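PDB 1KKO: methylaspartate ammonia-lyase from Citrobacter amalonaticus, which catalyses the reversible, magnesium-dependent anti elimination of ammonia from L-threo-3-methylaspartate to give mesaconate, a step in glutamate degradation. Local coordinates for residues D182-D190 / I385-L395. Numbering follows the deposited sequence.
Sequences DKMILKGVD and IKPGMGFDEGL
Phe-391, in the N-cap position of helix 392-410, pushes its ring into the C-terminal end of helix 179-186, joining the first and last helices of the enolase-superfamily barrel. Met-184, a selenomethionine, lies over one face: its CG is 3.7 Å from the ring centroid and 16° off the normal, a CH-pi contact, while SE stands above the same face at longer range. Val-189 meets the ring edge, Val-189 CG2 to Phe-391 CZ 3.4 Å; the Schellman turn at Gly-188 brings it there. Two lysines four residues apart, Lys-183 in the helix and Lys-187 just past its end, both extended beyond CG, each cross the side chain of Asp-392 at about a right angle. Lys-187 NZ reaches OD1 of Asp-392 at 2.9 Å from above the carboxylate plane (37°), and Lys-187 CB packs on Leu-395 CD2 (3.7 Å). Lys-183 NZ takes OD2 of Asp-392 at 3.0 Å on the syn side but 31° out of the carboxylate plane, and also donates to Gly-390 O. A water links Lys-187 NZ to Asp-392 O. In the second subunit, Tyr-16 OH bonds Asp-392 OD1 and Phe-15 O accepts from Lys-187 NZ. With a lysine on each oxygen, Asp-392 is probably held ionised, and the network joins the first and last barrel helices to the second subunit.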
loop_
_atom_site.group_PDB
_atom_site.type_symbol
_atom_site.label_atom_id
_atom_site.label_comp_id
_atom_site.label_asym_id
_atom_site.label_seq_id
_atom_site.Cartn_x
_atom_site.Cartn_y
_atom_site.Cartn_z
ATOM N N ASP A 182 -13.397 -3.971 -11.459
ATOM C CA ASP A 182 -12.589 -4.091 -12.673
ATOM C C ASP A 182 -11.130 -4.359 -12.323
ATOM O O ASP A 182 -10.489 -5.218 -12.931
ATOM C CB ASP A 182 -12.661 -2.824 -13.517
ATOM C CG ASP A 182 -14.019 -2.595 -14.125
ATOM O OD1 ASP A 182 -14.882 -3.495 -14.041
ATOM O OD2 ASP A 182 -14.298 -1.517 -14.703
ATOM N N LYS A 183 -10.606 -3.618 -11.344
ATOM C CA LYS A 183 -9.240 -3.824 -10.883
ATOM C C LYS A 183 -9.035 -5.258 -10.430
ATOM O O LYS A 183 -8.053 -5.906 -10.773
ATOM C CB LYS A 183 -8.930 -2.916 -9.695
ATOM C CG LYS A 183 -8.786 -1.447 -9.988
ATOM C CD LYS A 183 -8.340 -0.776 -8.697
ATOM C CE LYS A 183 -8.071 0.708 -8.816
ATOM N NZ LYS A 183 -7.741 1.231 -7.450
HETATM N N MSE A 184 -9.987 -5.750 -9.655
HETATM C CA MSE A 184 -9.900 -7.086 -9.088
HETATM C C MSE A 184 -9.968 -8.171 -10.153
HETATM O O MSE A 184 -9.268 -9.175 -10.059
HETATM C CB MSE A 184 -10.979 -7.263 -8.039
HETATM C CG MSE A 184 -10.618 -6.533 -6.769
HETATM SE SE MSE A 184 -12.010 -6.546 -5.445
HETATM C CE MSE A 184 -11.647 -4.905 -4.544
ATOM N N ILE A 185 -10.790 -7.959 -11.175
ATOM C CA ILE A 185 -10.854 -8.912 -12.282
ATOM C C ILE A 185 -9.526 -8.891 -13.045
ATOM O O ILE A 185 -8.960 -9.941 -13.360
ATOM C CB ILE A 185 -12.023 -8.589 -13.231
ATOM C CG1 ILE A 185 -13.359 -8.808 -12.526
ATOM C CG2 ILE A 185 -11.921 -9.422 -14.500
ATOM C CD1 ILE A 185 -14.522 -8.118 -13.193
ATOM N N LEU A 186 -9.005 -7.695 -13.315
ATOM C CA LEU A 186 -7.724 -7.579 -14.016
ATOM C C LEU A 186 -6.615 -8.300 -13.276
ATOM O O LEU A 186 -5.692 -8.810 -13.898
ATOM C CB LEU A 186 -7.312 -6.120 -14.221
ATOM C CG LEU A 186 -8.073 -5.358 -15.302
ATOM C CD1 LEU A 186 -7.698 -3.894 -15.332
ATOM C CD2 LEU A 186 -7.821 -6.004 -16.656
ATOM N N LYS A 187 -6.685 -8.305 -11.944
ATOM C CA LYS A 187 -5.652 -8.934 -11.119
ATOM C C LYS A 187 -6.038 -10.316 -10.571
ATOM O O LYS A 187 -5.405 -10.821 -9.647
ATOM C CB LYS A 187 -5.199 -7.965 -10.024
ATOM C CG LYS A 187 -4.444 -6.789 -10.641
ATOM C CD LYS A 187 -3.911 -5.788 -9.654
ATOM C CE LYS A 187 -2.998 -4.780 -10.338
ATOM N NZ LYS A 187 -2.576 -3.668 -9.416
ATOM N N GLY A 188 -7.064 -10.923 -11.176
ATOM C CA GLY A 188 -7.460 -12.297 -10.904
ATOM C C GLY A 188 -7.750 -12.619 -9.456
ATOM O O GLY A 188 -7.448 -13.710 -8.976
ATOM N N VAL A 189 -8.397 -11.693 -8.764
ATOM C CA VAL A 189 -8.612 -11.859 -7.334
ATOM C C VAL A 189 -9.549 -13.032 -7.041
ATOM O O VAL A 189 -10.556 -13.223 -7.723
ATOM C CB VAL A 189 -9.092 -10.542 -6.715
ATOM C CG1 VAL A 189 -9.406 -10.697 -5.245
ATOM C CG2 VAL A 189 -8.016 -9.485 -6.896
ATOM N N ASP A 190 -9.216 -13.825 -6.030
ATOM C CA ASP A 190 -9.977 -15.043 -5.739
ATOM C C ASP A 190 -11.387 -14.791 -5.215
ATOM O O ASP A 190 -12.303 -15.557 -5.514
ATOM C CB ASP A 190 -9.257 -15.898 -4.695
ATOM C CG ASP A 190 -7.812 -16.178 -5.039
ATOM O OD1 ASP A 190 -7.533 -16.690 -6.146
ATOM O OD2 ASP A 190 -6.896 -15.937 -4.234
ATOM N N ILE A 385 -7.249 -8.987 1.670
ATOM C CA ILE A 385 -6.229 -8.155 1.043
ATOM C C ILE A 385 -6.244 -6.810 1.776
ATOM O O ILE A 385 -7.248 -6.108 1.815
ATOM C CB ILE A 385 -6.525 -8.021 -0.448
ATOM C CG1 ILE A 385 -6.357 -9.376 -1.127
ATOM C CG2 ILE A 385 -5.621 -6.986 -1.077
ATOM C CD1 ILE A 385 -6.933 -9.461 -2.511
ATOM N N LYS A 386 -5.120 -6.476 2.377
ATOM C CA LYS A 386 -5.032 -5.337 3.264
ATOM C C LYS A 386 -3.581 -4.882 3.357
ATOM O O LYS A 386 -2.679 -5.604 2.931
ATOM C CB LYS A 386 -5.557 -5.744 4.648
ATOM C CG LYS A 386 -4.660 -6.725 5.378
ATOM C CD LYS A 386 -5.316 -7.274 6.633
ATOM C CE LYS A 386 -4.320 -7.995 7.502
ATOM N NZ LYS A 386 -4.892 -8.417 8.821
ATOM N N PRO A 387 -3.323 -3.678 3.870
ATOM C CA PRO A 387 -4.315 -2.709 4.304
ATOM C C PRO A 387 -4.693 -1.796 3.144
ATOM O O PRO A 387 -4.397 -2.099 1.992
ATOM C CB PRO A 387 -3.530 -1.929 5.350
ATOM C CG PRO A 387 -2.180 -1.845 4.747
ATOM C CD PRO A 387 -1.966 -3.151 4.032
ATOM N N GLY A 388 -5.364 -0.695 3.463
ATOM C CA GLY A 388 -5.714 0.310 2.479
ATOM C C GLY A 388 -7.027 0.101 1.772
ATOM O O GLY A 388 -7.587 -0.990 1.758
HETATM N N MSE A 389 -7.496 1.186 1.172
HETATM C CA MSE A 389 -8.704 1.177 0.360
HETATM C C MSE A 389 -8.399 1.284 -1.125
HETATM O O MSE A 389 -9.314 1.273 -1.937
HETATM C CB MSE A 389 -9.676 2.266 0.809
HETATM C CG MSE A 389 -10.415 1.882 2.087
HETATM SE SE MSE A 389 -11.482 0.260 1.852
HETATM C CE MSE A 389 -12.836 0.536 3.128
ATOM N N GLY A 390 -7.128 1.350 -1.504
ATOM C CA GLY A 390 -6.782 1.412 -2.911
ATOM C C GLY A 390 -6.812 0.072 -3.613
ATOM O O GLY A 390 -6.825 0.021 -4.846
ATOM N N PHE A 391 -6.833 -0.999 -2.817
ATOM C CA PHE A 391 -6.812 -2.398 -3.250
ATOM C C PHE A 391 -5.477 -2.834 -3.868
ATOM O O PHE A 391 -4.900 -3.848 -3.470
ATOM C CB PHE A 391 -7.977 -2.761 -4.189
ATOM C CG PHE A 391 -7.715 -4.016 -4.959
ATOM C CD1 PHE A 391 -7.330 -3.952 -6.287
ATOM C CD2 PHE A 391 -7.753 -5.264 -4.342
ATOM C CE1 PHE A 391 -7.016 -5.080 -6.977
ATOM C CE2 PHE A 391 -7.431 -6.395 -5.058
ATOM C CZ PHE A 391 -7.066 -6.291 -6.370
ATOM N N ASP A 392 -4.974 -2.077 -4.828
ATOM C CA ASP A 392 -3.765 -2.494 -5.537
ATOM C C ASP A 392 -2.604 -2.699 -4.589
ATOM O O ASP A 392 -1.839 -3.670 -4.699
ATOM C CB ASP A 392 -3.374 -1.450 -6.580
ATOM C CG ASP A 392 -4.447 -1.193 -7.566
ATOM O OD1 ASP A 392 -4.778 -2.131 -8.334
ATOM O OD2 ASP A 392 -5.011 -0.070 -7.622
ATOM N N GLU A 393 -2.449 -1.753 -3.674
ATOM C CA GLU A 393 -1.348 -1.782 -2.731
ATOM C C GLU A 393 -1.456 -2.983 -1.803
ATOM O O GLU A 393 -0.478 -3.681 -1.572
ATOM C CB GLU A 393 -1.305 -0.486 -1.937
ATOM C CG GLU A 393 -1.074 0.762 -2.784
ATOM C CD GLU A 393 -2.339 1.483 -3.226
ATOM O OE1 GLU A 393 -2.317 2.735 -3.229
ATOM O OE2 GLU A 393 -3.332 0.829 -3.606
ATOM N N GLY A 394 -2.638 -3.215 -1.253
ATOM C CA GLY A 394 -2.830 -4.363 -0.379
ATOM C C GLY A 394 -2.578 -5.663 -1.115
ATOM O O GLY A 394 -2.037 -6.602 -0.534
ATOM N N LEU A 395 -2.969 -5.755 -2.378
ATOM C CA LEU A 395 -2.749 -6.999 -3.096
ATOM C C LEU A 395 -1.246 -7.201 -3.282
ATOM O O LEU A 395 -0.720 -8.297 -3.087
ATOM C CB LEU A 395 -3.462 -7.008 -4.450
ATOM C CG LEU A 395 -3.239 -8.304 -5.238
ATOM C CD1 LEU A 395 -3.980 -9.485 -4.607
ATOM C CD2 LEU A 395 -3.635 -8.110 -6.699
HETATM O O HOH W 1 -1.652 -4.977 -7.071
#